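Local coordinates for SNF1-like protein kinase ssp2 (Schizosaccharomyces pombe, PDB 2QRD) that probably phosphorylates serine and threonine residues of proteins as the presumed catalytic chain of an AMPK-like complex, which its C-terminal region probably serves to assemble, at residues A[32-37]-A[58-63]; A[62-67]-A[74-79]; A[78-83]-A[92-97]. All blocks are in the same frame, centred on the assembly; numbering follows the deposited sequence.

Contact 1: A[32-37]-A[58-63]; sequences RALQRA and IKSRWE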
loop_
_atom_site.group_PDB
_atom_site.type_symbol
_atom_site.label_atom_id
_atom_site.label_comp_id
_atom_site.label_asym_id
_atom_site.label_seq_id
_atom_site.Cartn_x
_atom_site.Cartn_y
_atom_site.Cartn_z
ATOM N N ARG A 32 24.128 -21.712 9.296
ATOM C CA ARG A 32 25.127 -21.028 8.494
ATOM C C ARG A 32 24.610 -19.680 7.982
ATOM O O ARG A 32 25.314 -18.677 8.067
ATOM C CB ARG A 32 25.647 -21.936 7.368
ATOM C CG ARG A 32 26.679 -22.932 7.856
ATOM C CD ARG A 32 27.176 -23.858 6.751
ATOM N NE ARG A 32 28.394 -24.578 7.154
ATOM C CZ ARG A 32 28.796 -25.743 6.648
ATOM N NH1 ARG A 32 28.055 -26.348 5.721
ATOM N NH2 ARG A 32 29.924 -26.317 7.081
ATOM N N ALA A 33 23.382 -19.671 7.480
ATOM C CA ALA A 33 22.679 -18.443 7.085
ATOM C C ALA A 33 22.493 -17.412 8.240
ATOM O O ALA A 33 22.694 -16.215 8.033
ATOM C CB ALA A 33 21.338 -18.806 6.514
ATOM N N LEU A 34 22.090 -17.878 9.430
ATOM C CA LEU A 34 21.998 -17.036 10.629
ATOM C C LEU A 34 23.342 -16.392 10.960
ATOM O O LEU A 34 23.408 -15.209 11.276
ATOM C CB LEU A 34 21.490 -17.840 11.833
ATOM C CG LEU A 34 20.017 -18.303 11.834
ATOM C CD1 LEU A 34 19.775 -19.264 13.011
ATOM C CD2 LEU A 34 19.044 -17.145 11.912
ATOM N N GLN A 35 24.417 -17.165 10.838
ATOM C CA GLN A 35 25.737 -16.687 11.169
ATOM C C GLN A 35 26.255 -15.676 10.140
ATOM O O GLN A 35 26.970 -14.728 10.511
ATOM C CB GLN A 35 26.715 -17.854 11.324
ATOM C CG GLN A 35 28.129 -17.406 11.590
ATOM C CD GLN A 35 29.144 -18.467 11.315
ATOM O OE1 GLN A 35 29.687 -19.063 12.240
ATOM N NE2 GLN A 35 29.434 -18.702 10.036
ATOM N N ARG A 36 25.925 -15.876 8.862
ATOM C CA ARG A 36 26.296 -14.893 7.829
ATOM C C ARG A 36 25.521 -13.590 7.985
ATOM O O ARG A 36 26.064 -12.512 7.761
ATOM C CB ARG A 36 26.103 -15.432 6.417
ATOM C CG ARG A 36 27.200 -16.335 5.943
ATOM C CD ARG A 36 27.309 -16.257 4.439
ATOM N NE ARG A 36 26.084 -16.701 3.772
ATOM C CZ ARG A 36 25.727 -16.356 2.534
ATOM N NH1 ARG A 36 26.490 -15.543 1.795
ATOM N NH2 ARG A 36 24.602 -16.836 2.028
ATOM N N ALA A 37 24.257 -13.690 8.396
ATOM C CA ALA A 37 23.440 -12.497 8.631
ATOM C C ALA A 37 23.849 -11.743 9.902
ATOM O O ALA A 37 23.430 -10.607 10.116
ATOM C CB ALA A 37 21.957 -12.849 8.647
ATOM N N ILE A 58 15.013 -23.151 16.996
ATOM C CA ILE A 58 16.143 -22.234 17.182
ATOM C C ILE A 58 15.582 -20.870 17.632
ATOM O O ILE A 58 14.687 -20.320 16.966
ATOM C CB ILE A 58 16.963 -22.029 15.857
ATOM C CG1 ILE A 58 17.486 -23.372 15.321
ATOM C CG2 ILE A 58 18.080 -20.975 16.032
ATOM C CD1 ILE A 58 17.858 -23.372 13.799
ATOM N N LYS A 59 16.113 -20.331 18.738
ATOM C CA LYS A 59 15.825 -18.943 19.091
ATOM C C LYS A 59 16.988 -18.048 18.669
ATOM O O LYS A 59 18.139 -18.327 18.965
ATOM C CB LYS A 59 15.459 -18.780 20.574
ATOM C CG LYS A 59 14.162 -19.497 20.949
ATOM C CD LYS A 59 13.443 -18.839 22.073
ATOM C CE LYS A 59 12.376 -19.791 22.661
ATOM N NZ LYS A 59 11.217 -19.071 23.323
ATOM N N SER A 60 16.689 -16.979 17.961
ATOM C CA SER A 60 17.761 -16.142 17.446
ATOM C C SER A 60 17.590 -14.703 17.927
ATOM O O SER A 60 16.464 -14.219 18.131
ATOM C CB SER A 60 17.832 -16.209 15.909
ATOM O OG SER A 60 16.654 -15.672 15.335
ATOM N N ARG A 61 18.712 -14.042 18.149
ATOM C CA ARG A 61 18.721 -12.626 18.467
ATOM C C ARG A 61 19.492 -11.872 17.382
ATOM O O ARG A 61 20.577 -12.297 16.965
ATOM C CB ARG A 61 19.333 -12.393 19.845
ATOM C CG ARG A 61 19.021 -11.040 20.400
ATOM C CD ARG A 61 19.680 -10.860 21.736
ATOM N NE ARG A 61 21.108 -11.124 21.639
ATOM C CZ ARG A 61 21.888 -11.386 22.673
ATOM N NH1 ARG A 61 21.357 -11.403 23.888
ATOM N NH2 ARG A 61 23.189 -11.632 22.487
ATOM N N TRP A 62 18.919 -10.759 16.943
ATOM C CA TRP A 62 19.454 -9.948 15.845
ATOM C C TRP A 62 19.585 -8.504 16.320
ATOM O O TRP A 62 18.619 -7.919 16.870
ATOM C CB TRP A 62 18.482 -9.939 14.661
ATOM C CG TRP A 62 18.118 -11.277 14.031
ATOM C CD1 TRP A 62 17.420 -12.328 14.602
ATOM C CD2 TRP A 62 18.382 -11.668 12.686
ATOM N NE1 TRP A 62 17.275 -13.359 13.692
ATOM C CE2 TRP A 62 17.843 -12.974 12.508
ATOM C CE3 TRP A 62 19.036 -11.047 11.613
ATOM C CZ2 TRP A 62 17.941 -13.667 11.301
ATOM C CZ3 TRP A 62 19.124 -11.734 10.396
ATOM C CH2 TRP A 62 18.592 -13.038 10.256
ATOM N N GLU A 63 20.768 -7.922 16.115
ATOM C CA GLU A 63 20.944 -6.490 16.344
ATOM C C GLU A 63 20.160 -5.757 15.248
ATOM O O GLU A 63 20.140 -6.200 14.105
ATOM C CB GLU A 63 22.441 -6.081 16.424
ATOM C CG GLU A 63 23.180 -6.649 17.676
ATOM C CD GLU A 63 24.213 -5.687 18.373
ATOM O OE1 GLU A 63 25.383 -5.554 17.906
ATOM O OE2 GLU A 63 23.875 -5.113 19.454
#

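Contact 2: A[62-67]-A[74-79]; sequences WEIPHC and TYAYIE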
loop_
_atom_site.group_PDB
_atom_site.type_symbol
_atom_site.label_atom_id
_atom_site.label_comp_id
_atom_site.label_asym_id
_atom_site.label_seq_id
_atom_site.Cartn_x
_atom_site.Cartn_y
_atom_site.Cartn_z
ATOM N N TRP A 62 18.919 -10.759 16.943
ATOM C CA TRP A 62 19.454 -9.948 15.845
ATOM C C TRP A 62 19.585 -8.504 16.320
ATOM O O TRP A 62 18.619 -7.919 16.870
ATOM C CB TRP A 62 18.482 -9.939 14.661
ATOM C CG TRP A 62 18.118 -11.277 14.031
ATOM C CD1 TRP A 62 17.420 -12.328 14.602
ATOM C CD2 TRP A 62 18.382 -11.668 12.686
ATOM N NE1 TRP A 62 17.275 -13.359 13.692
ATOM C CE2 TRP A 62 17.843 -12.974 12.508
ATOM C CE3 TRP A 62 19.036 -11.047 11.613
ATOM C CZ2 TRP A 62 17.941 -13.667 11.301
ATOM C CZ3 TRP A 62 19.124 -11.734 10.396
ATOM C CH2 TRP A 62 18.592 -13.038 10.256
ATOM N N GLU A 63 20.768 -7.922 16.115
ATOM C CA GLU A 63 20.944 -6.490 16.344
ATOM C C GLU A 63 20.160 -5.757 15.248
ATOM O O GLU A 63 20.140 -6.200 14.105
ATOM C CB GLU A 63 22.441 -6.081 16.424
ATOM C CG GLU A 63 23.180 -6.649 17.676
ATOM C CD GLU A 63 24.213 -5.687 18.373
ATOM O OE1 GLU A 63 25.383 -5.554 17.906
ATOM O OE2 GLU A 63 23.875 -5.113 19.454
ATOM N N ILE A 64 19.445 -4.697 15.588
ATOM C CA ILE A 64 18.680 -3.996 14.554
ATOM C C ILE A 64 19.581 -2.956 13.918
ATOM O O ILE A 64 20.053 -2.062 14.596
ATOM C CB ILE A 64 17.304 -3.410 15.069
ATOM C CG1 ILE A 64 16.413 -4.517 15.650
ATOM C CG2 ILE A 64 16.550 -2.720 13.949
ATOM C CD1 ILE A 64 15.334 -4.034 16.579
ATOM N N PRO A 65 19.850 -3.086 12.605
ATOM C CA PRO A 65 20.807 -2.191 11.959
ATOM C C PRO A 65 20.582 -0.709 12.199
ATOM O O PRO A 65 21.537 -0.002 12.528
ATOM C CB PRO A 65 20.662 -2.536 10.475
ATOM C CG PRO A 65 20.265 -3.981 10.484
ATOM C CD PRO A 65 19.307 -4.074 11.651
ATOM N N HIS A 66 19.350 -0.233 12.040
ATOM C CA HIS A 66 19.097 1.210 12.160
ATOM C C HIS A 66 19.278 1.673 13.589
ATOM O O HIS A 66 19.692 2.790 13.812
ATOM C CB HIS A 66 17.742 1.661 11.552
ATOM C CG HIS A 66 16.544 1.443 12.433
ATOM N ND1 HIS A 66 15.821 0.264 12.440
ATOM C CD2 HIS A 66 15.906 2.279 13.293
ATOM C CE1 HIS A 66 14.821 0.366 13.300
ATOM N NE2 HIS A 66 14.850 1.581 13.829
ATOM N N CYS A 67 18.974 0.808 14.548
ATOM C CA CYS A 67 19.217 1.111 15.955
ATOM C C CYS A 67 20.723 1.059 16.266
ATOM O O CYS A 67 21.270 1.975 16.891
ATOM C CB CYS A 67 18.448 0.129 16.834
ATOM S SG CYS A 67 16.642 0.173 16.642
ATOM N N THR A 74 19.438 -2.434 20.861
ATOM C CA THR A 74 18.082 -2.904 20.685
ATOM C C THR A 74 18.096 -4.057 19.708
ATOM O O THR A 74 18.905 -4.106 18.779
ATOM C CB THR A 74 17.138 -1.775 20.284
ATOM O OG1 THR A 74 15.985 -2.307 19.618
ATOM C CG2 THR A 74 17.829 -0.849 19.394
ATOM N N TYR A 75 17.206 -5.001 19.975
ATOM C CA TYR A 75 17.339 -6.354 19.507
ATOM C C TYR A 75 15.995 -6.860 19.052
ATOM O O TYR A 75 14.966 -6.444 19.564
ATOM C CB TYR A 75 17.825 -7.252 20.655
ATOM C CG TYR A 75 19.264 -7.061 21.102
ATOM C CD1 TYR A 75 19.558 -6.388 22.287
ATOM C CD2 TYR A 75 20.331 -7.581 20.365
ATOM C CE1 TYR A 75 20.868 -6.213 22.725
ATOM C CE2 TYR A 75 21.651 -7.420 20.800
ATOM C CZ TYR A 75 21.906 -6.735 21.974
ATOM O OH TYR A 75 23.197 -6.574 22.426
ATOM N N ALA A 76 16.028 -7.783 18.097
ATOM C CA ALA A 76 14.858 -8.413 17.546
ATOM C C ALA A 76 14.997 -9.906 17.819
ATOM O O ALA A 76 16.043 -10.482 17.577
ATOM C CB ALA A 76 14.796 -8.143 16.082
ATOM N N TYR A 77 13.942 -10.520 18.344
ATOM C CA TYR A 77 13.933 -11.951 18.652
ATOM C C TYR A 77 13.060 -12.762 17.670
ATOM O O TYR A 77 11.858 -12.516 17.500
ATOM C CB TYR A 77 13.503 -12.143 20.088
ATOM C CG TYR A 77 14.385 -11.385 21.053
ATOM C CD1 TYR A 77 15.441 -12.021 21.680
ATOM C CD2 TYR A 77 14.155 -10.013 21.353
ATOM C CE1 TYR A 77 16.265 -11.338 22.572
ATOM C CE2 TYR A 77 14.983 -9.318 22.248
ATOM C CZ TYR A 77 16.045 -9.999 22.847
ATOM O OH TYR A 77 16.891 -9.395 23.756
ATOM N N ILE A 78 13.700 -13.714 17.008
ATOM C CA ILE A 78 13.074 -14.485 15.945
ATOM C C ILE A 78 13.269 -15.983 16.292
ATOM O O ILE A 78 14.390 -16.451 16.526
ATOM C CB ILE A 78 13.686 -14.095 14.545
ATOM C CG1 ILE A 78 13.428 -12.614 14.219
ATOM C CG2 ILE A 78 13.168 -15.002 13.401
ATOM C CD1 ILE A 78 14.160 -12.053 12.988
ATOM N N GLU A 79 12.180 -16.723 16.365
ATOM C CA GLU A 79 12.267 -18.166 16.583
ATOM C C GLU A 79 11.993 -18.936 15.291
ATOM O O GLU A 79 11.026 -18.668 14.579
ATOM C CB GLU A 79 11.290 -18.573 17.663
ATOM C CG GLU A 79 11.266 -20.047 17.954
ATOM C CD GLU A 79 10.128 -20.433 18.890
ATOM O OE1 GLU A 79 9.721 -19.579 19.726
ATOM O OE2 GLU A 79 9.639 -21.590 18.782
#

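Contact 3: A[78-83]-A[92-97]; sequences IELQLY and LDVKSN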
loop_
_atom_site.group_PDB
_atom_site.type_symbol
_atom_site.label_atom_id
_atom_site.label_comp_id
_atom_site.label_asym_id
_atom_site.label_seq_id
_atom_site.Cartn_x
_atom_site.Cartn_y
_atom_site.Cartn_z
ATOM N N ILE A 78 13.700 -13.714 17.008
ATOM C CA ILE A 78 13.074 -14.485 15.945
ATOM C C ILE A 78 13.269 -15.983 16.292
ATOM O O ILE A 78 14.390 -16.451 16.526
ATOM C CB ILE A 78 13.686 -14.095 14.545
ATOM C CG1 ILE A 78 13.428 -12.614 14.219
ATOM C CG2 ILE A 78 13.168 -15.002 13.401
ATOM C CD1 ILE A 78 14.160 -12.053 12.988
ATOM N N GLU A 79 12.180 -16.723 16.365
ATOM C CA GLU A 79 12.267 -18.166 16.583
ATOM C C GLU A 79 11.993 -18.936 15.291
ATOM O O GLU A 79 11.026 -18.668 14.579
ATOM C CB GLU A 79 11.290 -18.573 17.663
ATOM C CG GLU A 79 11.266 -20.047 17.954
ATOM C CD GLU A 79 10.128 -20.433 18.890
ATOM O OE1 GLU A 79 9.721 -19.579 19.726
ATOM O OE2 GLU A 79 9.639 -21.590 18.782
ATOM N N LEU A 80 12.865 -19.890 14.985
ATOM C CA LEU A 80 12.737 -20.699 13.775
ATOM C C LEU A 80 12.278 -22.074 14.158
ATOM O O LEU A 80 12.674 -22.583 15.181
ATOM C CB LEU A 80 14.055 -20.819 13.032
ATOM C CG LEU A 80 14.905 -19.606 12.620
ATOM C CD1 LEU A 80 14.188 -18.713 11.654
ATOM C CD2 LEU A 80 15.459 -18.824 13.788
ATOM N N GLN A 81 11.432 -22.667 13.333
ATOM C CA GLN A 81 10.935 -24.009 13.595
ATOM C C GLN A 81 10.870 -24.820 12.303
ATOM O O GLN A 81 10.147 -24.460 11.386
ATOM C CB GLN A 81 9.555 -23.945 14.247
ATOM C CG GLN A 81 8.929 -25.298 14.573
ATOM C CD GLN A 81 9.704 -26.074 15.604
ATOM O OE1 GLN A 81 9.739 -25.711 16.774
ATOM N NE2 GLN A 81 10.319 -27.164 15.176
ATOM N N LEU A 82 11.629 -25.903 12.242
ATOM C CA LEU A 82 11.538 -26.821 11.124
ATOM C C LEU A 82 10.400 -27.837 11.356
ATOM O O LEU A 82 10.235 -28.385 12.456
ATOM C CB LEU A 82 12.893 -27.518 10.831
ATOM C CG LEU A 82 13.108 -28.113 9.413
ATOM C CD1 LEU A 82 13.322 -27.024 8.347
ATOM C CD2 LEU A 82 14.239 -29.125 9.330
ATOM N N TYR A 83 9.603 -28.029 10.304
ATOM C CA TYR A 83 8.533 -29.006 10.254
ATOM C C TYR A 83 8.659 -29.903 9.026
ATOM O O TYR A 83 8.942 -29.410 7.911
ATOM C CB TYR A 83 7.184 -28.325 10.150
ATOM C CG TYR A 83 6.738 -27.539 11.348
ATOM C CD1 TYR A 83 6.374 -28.176 12.544
ATOM C CD2 TYR A 83 6.631 -26.149 11.274
ATOM C CE1 TYR A 83 5.946 -27.448 13.638
ATOM C CE2 TYR A 83 6.196 -25.412 12.360
ATOM C CZ TYR A 83 5.848 -26.065 13.523
ATOM O OH TYR A 83 5.432 -25.303 14.572
ATOM N N LEU A 92 10.433 -24.144 6.941
ATOM C CA LEU A 92 11.061 -23.387 7.998
ATOM C C LEU A 92 10.083 -22.282 8.419
ATOM O O LEU A 92 9.869 -21.309 7.698
ATOM C CB LEU A 92 12.404 -22.828 7.537
ATOM C CG LEU A 92 13.267 -22.056 8.552
ATOM C CD1 LEU A 92 13.722 -22.992 9.712
ATOM C CD2 LEU A 92 14.452 -21.436 7.794
ATOM N N ASP A 93 9.453 -22.473 9.569
ATOM C CA ASP A 93 8.558 -21.482 10.135
ATOM C C ASP A 93 9.411 -20.427 10.900
ATOM O O ASP A 93 10.398 -20.763 11.563
ATOM C CB ASP A 93 7.479 -22.172 10.996
ATOM C CG ASP A 93 6.534 -21.178 11.702
ATOM O OD1 ASP A 93 5.712 -20.491 11.015
ATOM O OD2 ASP A 93 6.614 -21.097 12.956
ATOM N N VAL A 94 9.052 -19.147 10.750
ATOM C CA VAL A 94 9.860 -18.029 11.246
ATOM C C VAL A 94 8.880 -17.026 11.845
ATOM O O VAL A 94 7.981 -16.513 11.137
ATOM C CB VAL A 94 10.680 -17.314 10.112
ATOM C CG1 VAL A 94 11.451 -16.113 10.675
ATOM C CG2 VAL A 94 11.638 -18.281 9.380
ATOM N N LYS A 95 9.035 -16.764 13.143
ATOM C CA LYS A 95 8.104 -15.923 13.860
ATOM C C LYS A 95 8.744 -14.856 14.743
ATOM O O LYS A 95 9.813 -15.044 15.332
ATOM C CB LYS A 95 7.155 -16.772 14.705
ATOM C CG LYS A 95 7.766 -17.325 15.969
ATOM C CD LYS A 95 6.719 -17.658 17.004
ATOM C CE LYS A 95 7.183 -18.902 17.773
ATOM N NZ LYS A 95 6.838 -18.902 19.216
ATOM N N SER A 96 8.055 -13.728 14.847
ATOM C CA SER A 96 8.562 -12.647 15.668
ATOM C C SER A 96 8.223 -12.887 17.135
ATOM O O SER A 96 7.064 -13.157 17.478
ATOM C CB SER A 96 8.024 -11.304 15.186
ATOM O OG SER A 96 8.582 -10.256 15.963
ATOM N N ASN A 97 9.250 -12.797 17.991
ATOM C CA ASN A 97 9.057 -12.723 19.441
ATOM C C ASN A 97 9.257 -11.314 19.999
ATOM O O ASN A 97 9.364 -11.124 21.206
ATOM C CB ASN A 97 9.933 -13.764 20.166
ATOM C CG ASN A 97 9.351 -15.186 20.092
ATOM O OD1 ASN A 97 10.066 -16.172 19.923
ATOM N ND2 ASN A 97 8.043 -15.280 20.232
HETATM O O HOH W 1 8.734 -20.446 14.479
HETATM O O HOH W 2 5.658 -22.698 14.843
#

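Contact 1: A[32-37]-A[58-63]
L34 meets residues 58-63 through both of its methyl branches, one going to I58 and the other to W62. CD1 lies 3.9 Å from CG2 of I58, the two side chains sliding past each other in opposite directions. CD2 reaches the indole, 3.7 Å from CZ2 of W62, and the leucine crosses the tryptophan at about a right angle. Between these two touches, CD2 of L34 passes CB of S60 more loosely. One helical turn on, A37 offers just its methyl group: CB stands 3.5 Å from CZ3 of W62, with CH2 only slightly farther. Both helix residues approach the six-membered ring obliquely. Chi1 (-59°) sets CG of W62 anti to the carbonyl carbon and beside the backbone N, where the indole starts out. The polar corner is tied down as well, since NE1 of W62 donates to OG of S60 at 2.9 Å, a bent bond of 141°, while the same hydroxyl is hydrogen-bonded to the carbonyl of I78. An alanine in place of W62 would probably leave L34 CD2 and A37 CB facing a gap and S60 OG without its indole donor. This is helix-on-sheet packing in miniature, with a helix running nearly along its strand: the axes of 32-37 and 58-63 differ by 17° and approach to 10.2 Å. Helix 23-37 also covers I58 through L27, V30 and Y31, F41 of strand 40-41 touches both L34 and I58, and helix 123-136 packs beside A33 and A37.

Contact 2: A[62-67]-A[74-79]
I78 lies over one face of the W62 indole, a CH-pi contact in which CD1 stands 3.7 Å from the centroid of the five-membered ring and 22° off its normal. With chi2 at 171°, CD1 of I78 is anti to CA and extends across the pyrrole side, closest to NE1 of W62. At the edge of the same indole, near its plane, comes the carbonyl oxygen of A76. The Y75 ring has the W62 carbonyl oxygen at its edge, and the side chain of E63 runs alongside it in the same direction, with carboxylate and ring planes 23° apart. CG of E63 is 3.6 Å from CE2 of Y75; R61 makes a cation-pi contact with this tyrosine. These groups hang on two neighbouring antiparallel strands of the sheet in this KA1-like adenylate-sensor region. W62 and A76 form a hydrogen-bonded pair, N of W62 meeting O of A76 at 3.0 Å and N of A76 meeting O of W62 at 2.9 Å. E63 and Y75 make up the adjoining non-hydrogen-bonded pair, and W62 and A76 send their side chains to the opposite face of the sheet from E63 and Y75. The pairing is carried one step beyond the strand by I64, whose N donates to O of T74 at 3.3 Å, even though I64 is already the N-cap residue of helix 65-69, the short helix in the connection between the strands. CG1 of I64 rests 4.0 Å from CB of A76, and CD1 of I64 reaches OG1 of T74 at 3.6 Å. L126 of helix 123-136 touches W62 and A76 on their face of the sheet, and I78 as well, while NE2 of H66 is hydrogen-bonded to the backbone of another protein chain.

Contact 3: A[78-83]-A[92-97]
The carbonyl oxygen of E79 is gripped by two groups, the backbone N of K95 at 3.1 Å and a water at 2.9 Å. That water is also hydrogen-bonded to OD2 of D93, and a second water links the same carboxylate oxygen to OH of Y83, 2.6 Å from the phenol and in the plane of its ring. The other oxygen, OD1 of D93, is hydrogen-bonded to H63 of the SPCC1919.03c protein chain. E79 and K95 lie side by side and close a salt bridge, NZ of K95 meeting OE1 of E79 at 3.0 Å from above the carboxylate plane, 55° out of it. A chi1 of 76° places CG of K95 between the backbone N and the carbonyl carbon, 3.8 Å from O of E79. Next along the beta hairpin, Q81 and D93 form a hydrogen-bonded pair, both bonds 2.8 Å from N to O. The reverse face is apolar. CD1 of L80 packs 3.4 Å from CG2 of V94, CG2 of I78 touches CG1 of V94, and CD1 of L92 bridges toward CB of L80 and CD1 of L82. Helices 23-37 and 123-136 lie against this face. The chemistry thus implies a two-faced hairpin, its leucines, isoleucine and valine turned to the helices and its D93 face polar, with a salt bridge, waters and a hydrogen bond to a neighbouring subunit.

In the fold
The three contacts illustrate how one antiparallel sheet takes its chemistry from its surroundings. Contact 1 is buried and has no hydrogen bond between its segments; it joins helix 23-37 to strand 57-63 by apolar packing. Contacts 2 and 3 are strand pairings in the same sheet, sharing strand 74-84, which has 57-63 on one side and 89-101 on the other. Contact 2 is buried too, but lies farther from the chain centre, where strand 57-63 gives way to a short helix. Contact 3 is only partly buried and adds a salt bridge and waters to the backbone bonds. W62 serves contacts 1 and 2, and I78 serves contacts 2 and 3.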